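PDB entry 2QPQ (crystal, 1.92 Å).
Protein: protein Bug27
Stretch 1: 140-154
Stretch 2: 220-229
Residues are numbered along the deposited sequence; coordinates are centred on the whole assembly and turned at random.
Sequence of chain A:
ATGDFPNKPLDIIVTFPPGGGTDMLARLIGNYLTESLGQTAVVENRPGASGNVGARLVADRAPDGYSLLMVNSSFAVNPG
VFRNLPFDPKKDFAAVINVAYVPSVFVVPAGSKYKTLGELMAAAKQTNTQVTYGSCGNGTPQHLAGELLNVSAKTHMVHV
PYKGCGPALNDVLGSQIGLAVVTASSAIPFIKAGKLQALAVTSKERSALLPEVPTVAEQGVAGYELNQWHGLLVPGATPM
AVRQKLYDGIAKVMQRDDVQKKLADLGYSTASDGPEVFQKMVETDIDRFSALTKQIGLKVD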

# COMPACT_ATOMS: atom_id res chain seq x y z
N THR A 140 -6.97 -4.78 3.11
CA THR A 140 -5.91 -4.07 2.35
C THR A 140 -6.30 -2.59 2.17
O THR A 140 -7.47 -2.22 2.28
CB THR A 140 -5.65 -4.67 0.94
OG1 THR A 140 -6.86 -4.64 0.16
CG2 THR A 140 -5.09 -6.12 1.04
N PRO A 141 -5.31 -1.72 1.87
CA PRO A 141 -5.62 -0.35 1.53
C PRO A 141 -6.60 -0.28 0.33
O PRO A 141 -7.39 0.65 0.23
CB PRO A 141 -4.24 0.21 1.12
CG PRO A 141 -3.28 -0.59 1.98
CD PRO A 141 -3.86 -1.97 1.86
N GLN A 142 -6.56 -1.29 -0.54
CA GLN A 142 -7.44 -1.33 -1.74
C GLN A 142 -8.87 -1.60 -1.29
O GLN A 142 -9.81 -0.88 -1.66
CB GLN A 142 -6.94 -2.40 -2.74
CG GLN A 142 -5.66 -1.95 -3.45
CD GLN A 142 -4.44 -1.92 -2.52
OE1 GLN A 142 -4.28 -2.80 -1.70
NE2 GLN A 142 -3.60 -0.87 -2.63
N HIS A 143 -9.03 -2.60 -0.44
CA HIS A 143 -10.32 -2.81 0.25
C HIS A 143 -10.80 -1.51 0.91
O HIS A 143 -11.92 -1.06 0.68
CB HIS A 143 -10.17 -3.95 1.26
CG HIS A 143 -11.38 -4.20 2.10
ND1 HIS A 143 -11.36 -5.02 3.21
CD2 HIS A 143 -12.65 -3.73 2.00
CE1 HIS A 143 -12.56 -5.05 3.75
NE2 HIS A 143 -13.36 -4.28 3.03
N LEU A 144 -9.95 -0.89 1.72
CA LEU A 144 -10.37 0.33 2.40
C LEU A 144 -10.68 1.51 1.46
O LEU A 144 -11.55 2.32 1.77
CB LEU A 144 -9.34 0.74 3.46
CG LEU A 144 -9.18 -0.17 4.70
CD1 LEU A 144 -8.50 0.61 5.83
CD2 LEU A 144 -10.46 -0.82 5.16
N ALA A 145 -10.00 1.60 0.31
CA ALA A 145 -10.32 2.62 -0.69
C ALA A 145 -11.79 2.51 -1.14
O ALA A 145 -12.51 3.52 -1.24
CB ALA A 145 -9.35 2.60 -1.88
N GLY A 146 -12.27 1.28 -1.33
CA GLY A 146 -13.69 1.07 -1.77
C GLY A 146 -14.64 1.38 -0.62
O GLY A 146 -15.71 1.96 -0.81
N GLU A 147 -14.27 0.97 0.59
CA GLU A 147 -15.11 1.29 1.74
C GLU A 147 -15.13 2.79 2.04
O GLU A 147 -16.16 3.34 2.40
CB GLU A 147 -14.67 0.46 2.95
CG GLU A 147 -15.04 -1.05 2.78
CD GLU A 147 -16.52 -1.24 2.50
OE1 GLU A 147 -17.32 -0.71 3.29
OE2 GLU A 147 -16.92 -1.92 1.49
N LEU A 148 -13.99 3.46 1.86
CA LEU A 148 -13.94 4.90 2.06
C LEU A 148 -14.83 5.60 1.05
O LEU A 148 -15.52 6.58 1.38
CB LEU A 148 -12.50 5.41 1.95
CG LEU A 148 -12.24 6.92 2.16
CD1 LEU A 148 -12.66 7.36 3.58
CD2 LEU A 148 -10.76 7.19 1.89
N LEU A 149 -14.82 5.13 -0.19
CA LEU A 149 -15.74 5.69 -1.17
C LEU A 149 -17.20 5.51 -0.74
O LEU A 149 -18.00 6.45 -0.86
CB LEU A 149 -15.50 5.10 -2.53
CG LEU A 149 -16.31 5.66 -3.72
CD1 LEU A 149 -16.11 7.18 -3.88
CD2 LEU A 149 -15.89 4.93 -4.97
N ASN A 150 -17.55 4.30 -0.29
CA ASN A 150 -18.91 4.00 0.20
C ASN A 150 -19.33 4.98 1.28
O ASN A 150 -20.43 5.51 1.22
CB ASN A 150 -19.03 2.59 0.82
CG ASN A 150 -19.27 1.47 -0.21
OD1 ASN A 150 -19.07 0.29 0.12
ND2 ASN A 150 -19.70 1.80 -1.43
N VAL A 151 -18.46 5.14 2.27
CA VAL A 151 -18.73 6.01 3.43
C VAL A 151 -18.82 7.49 2.97
O VAL A 151 -19.74 8.20 3.36
CB VAL A 151 -17.66 5.79 4.56
CG1 VAL A 151 -17.75 6.85 5.65
CG2 VAL A 151 -17.81 4.39 5.18
N SER A 152 -17.89 7.91 2.10
CA SER A 152 -17.80 9.32 1.69
C SER A 152 -18.83 9.71 0.66
O SER A 152 -19.34 10.85 0.65
CB SER A 152 -16.39 9.62 1.15
OG SER A 152 -15.38 9.31 2.12
N ALA A 153 -19.16 8.80 -0.25
CA ALA A 153 -20.09 9.09 -1.33
C ALA A 153 -21.49 8.57 -1.00
O ALA A 153 -22.43 8.71 -1.80
CB ALA A 153 -19.60 8.48 -2.59
N LYS A 154 -21.61 7.96 0.18
CA LYS A 154 -22.81 7.26 0.65
C LYS A 154 -23.33 6.22 -0.36
O LYS A 154 -24.49 6.24 -0.77
CB LYS A 154 -23.90 8.25 1.08
CG LYS A 154 -23.42 9.17 2.21
CD LYS A 154 -24.46 10.26 2.57
CE LYS A 154 -24.62 11.33 1.44
NZ LYS A 154 -24.96 12.72 1.98
N GLY A 220 -16.99 14.40 -7.55
CA GLY A 220 -16.26 15.09 -6.58
C GLY A 220 -16.69 14.41 -5.28
O GLY A 220 -17.85 14.40 -4.85
N VAL A 221 -15.71 13.78 -4.68
CA VAL A 221 -15.82 13.26 -3.35
C VAL A 221 -14.71 14.02 -2.66
O VAL A 221 -13.59 13.54 -2.53
CB VAL A 221 -15.53 11.73 -3.35
CG1 VAL A 221 -15.68 11.15 -1.94
CG2 VAL A 221 -16.44 11.02 -4.37
N ALA A 222 -15.01 15.26 -2.27
CA ALA A 222 -13.98 16.16 -1.74
C ALA A 222 -13.27 15.59 -0.51
O ALA A 222 -13.91 14.97 0.36
CB ALA A 222 -14.59 17.53 -1.41
N GLY A 223 -11.96 15.80 -0.42
CA GLY A 223 -11.21 15.32 0.73
C GLY A 223 -10.79 13.84 0.67
O GLY A 223 -10.04 13.37 1.53
N TYR A 224 -11.27 13.13 -0.34
CA TYR A 224 -10.92 11.71 -0.52
C TYR A 224 -9.46 11.56 -0.95
O TYR A 224 -9.05 12.14 -1.95
CB TYR A 224 -11.83 11.07 -1.58
CG TYR A 224 -11.62 9.57 -1.77
CD1 TYR A 224 -10.45 9.08 -2.34
CD2 TYR A 224 -12.59 8.66 -1.35
CE1 TYR A 224 -10.23 7.69 -2.49
CE2 TYR A 224 -12.39 7.27 -1.53
CZ TYR A 224 -11.21 6.80 -2.09
OH TYR A 224 -11.03 5.42 -2.25
N GLU A 225 -8.68 10.80 -0.20
CA GLU A 225 -7.40 10.32 -0.69
C GLU A 225 -7.01 9.05 0.04
O GLU A 225 -7.29 8.89 1.23
CB GLU A 225 -6.28 11.39 -0.59
CG GLU A 225 -5.99 11.86 0.81
CD GLU A 225 -4.51 12.15 0.99
OE1 GLU A 225 -4.17 13.35 1.09
OE2 GLU A 225 -3.69 11.19 1.01
N LEU A 226 -6.36 8.14 -0.67
CA LEU A 226 -5.82 6.96 -0.00
C LEU A 226 -4.63 6.43 -0.78
O LEU A 226 -4.75 5.46 -1.55
CB LEU A 226 -6.91 5.90 0.23
CG LEU A 226 -6.58 4.56 0.96
CD1 LEU A 226 -5.45 4.61 1.95
CD2 LEU A 226 -7.81 3.94 1.61
N ASN A 227 -3.49 7.08 -0.57
CA ASN A 227 -2.25 6.71 -1.23
C ASN A 227 -1.44 5.73 -0.36
O ASN A 227 -1.17 6.01 0.80
CB ASN A 227 -1.45 7.99 -1.53
CG ASN A 227 -0.63 7.91 -2.80
OD1 ASN A 227 -0.43 6.84 -3.37
ND2 ASN A 227 -0.09 9.04 -3.20
N GLN A 228 -1.05 4.59 -0.92
CA GLN A 228 -0.30 3.59 -0.17
C GLN A 228 1.19 3.91 -0.17
O GLN A 228 1.80 4.04 -1.21
CB GLN A 228 -0.53 2.22 -0.77
CG GLN A 228 0.24 1.05 -0.15
CD GLN A 228 -0.28 -0.26 -0.69
OE1 GLN A 228 -1.48 -0.48 -0.67
NE2 GLN A 228 0.58 -1.09 -1.24
N TRP A 229 1.76 4.01 1.01
CA TRP A 229 3.20 4.19 1.21
C TRP A 229 3.86 2.86 1.44
O TRP A 229 3.18 1.84 1.73
CB TRP A 229 3.49 5.16 2.39
CG TRP A 229 2.61 5.04 3.64
CD1 TRP A 229 1.61 5.91 4.01
CD2 TRP A 229 2.72 4.08 4.72
NE1 TRP A 229 1.08 5.53 5.21
CE2 TRP A 229 1.73 4.42 5.67
CE3 TRP A 229 3.52 2.95 4.95
CZ2 TRP A 229 1.53 3.68 6.88
CZ3 TRP A 229 3.31 2.20 6.17
CH2 TRP A 229 2.29 2.58 7.09
O HOH W 1 -5.45 2.45 -1.55

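The helix of stretch 1 lies against a segment that runs the other way: P141 sits near Q228, A145 near L226, and A153 near V221. The start of the helix is fixed first. T140 caps it, its OG1 accepting from H143 N at 3.0 Å, and P141, which has no amide hydrogen to give, fits a first turn where no backbone acceptor would be waiting for one. The CA-to-CB bond of P141 points toward stretch 2, and P141 CG lies 3.2 Å from Q228 OE1.

That same oxygen is claimed by Q142. The CA-to-CB bond of Q142 points away from stretch 2, but the side chain, m then p, folds back so that NE2 donates to Q228 OE1 at 2.9 Å, nearly straight at 171°. Q228 meets it with chi1 and chi2 both t, an extended reach toward the helix. Two buried amides thus pair one donor with one acceptor, and the NE2 of each is satisfied elsewhere in the structure. Nearby, a water bridges the backbones, donating to L226 O at 3.1 Å and weakly to P141 O at 3.2 Å.

Next the helix turns small. L226 points toward it, and its CD2 reaches the backbone, 3.5 Å from A145 N, while lying 4.0 Å from both L144 CB and A145 CB. Y224 OH comes in close to A145, donating to A145 O at 2.6 Å and lying 3.3 Å from A145 CB. A145 O also accepts the helical bond from L149 N at 3.0 Å, so the tyrosine adds a second donor without breaking the helix.

L148 points at stretch 2 and covers one face of the Y224 ring, its CD2 4.0 Å from the centroid in a CH-pi contact. L149 meets the same ring differently: its N lies near the ring plane, 3.5 Å from Y224 CE2. Tyrosine suits this place because its ring packs on leucine while its hydroxyl reaches a polar backbone atom; no residue of stretch 2 has more area covered by the helix.

Toward the far end, V221 points at the helix, with CG2 3.9 Å from L149 CD1 and CG1 3.5 Å from S152 CB. Exposed S152 returns its OG to L148 O at 2.8 Å, leaving its CB for the valine. A153 adds a light touch, CB to V221 CG2 4.4 Å. Between V221 and Y224 a type II turn spaces these two anchors, with G223 at a positive phi that suits glycine.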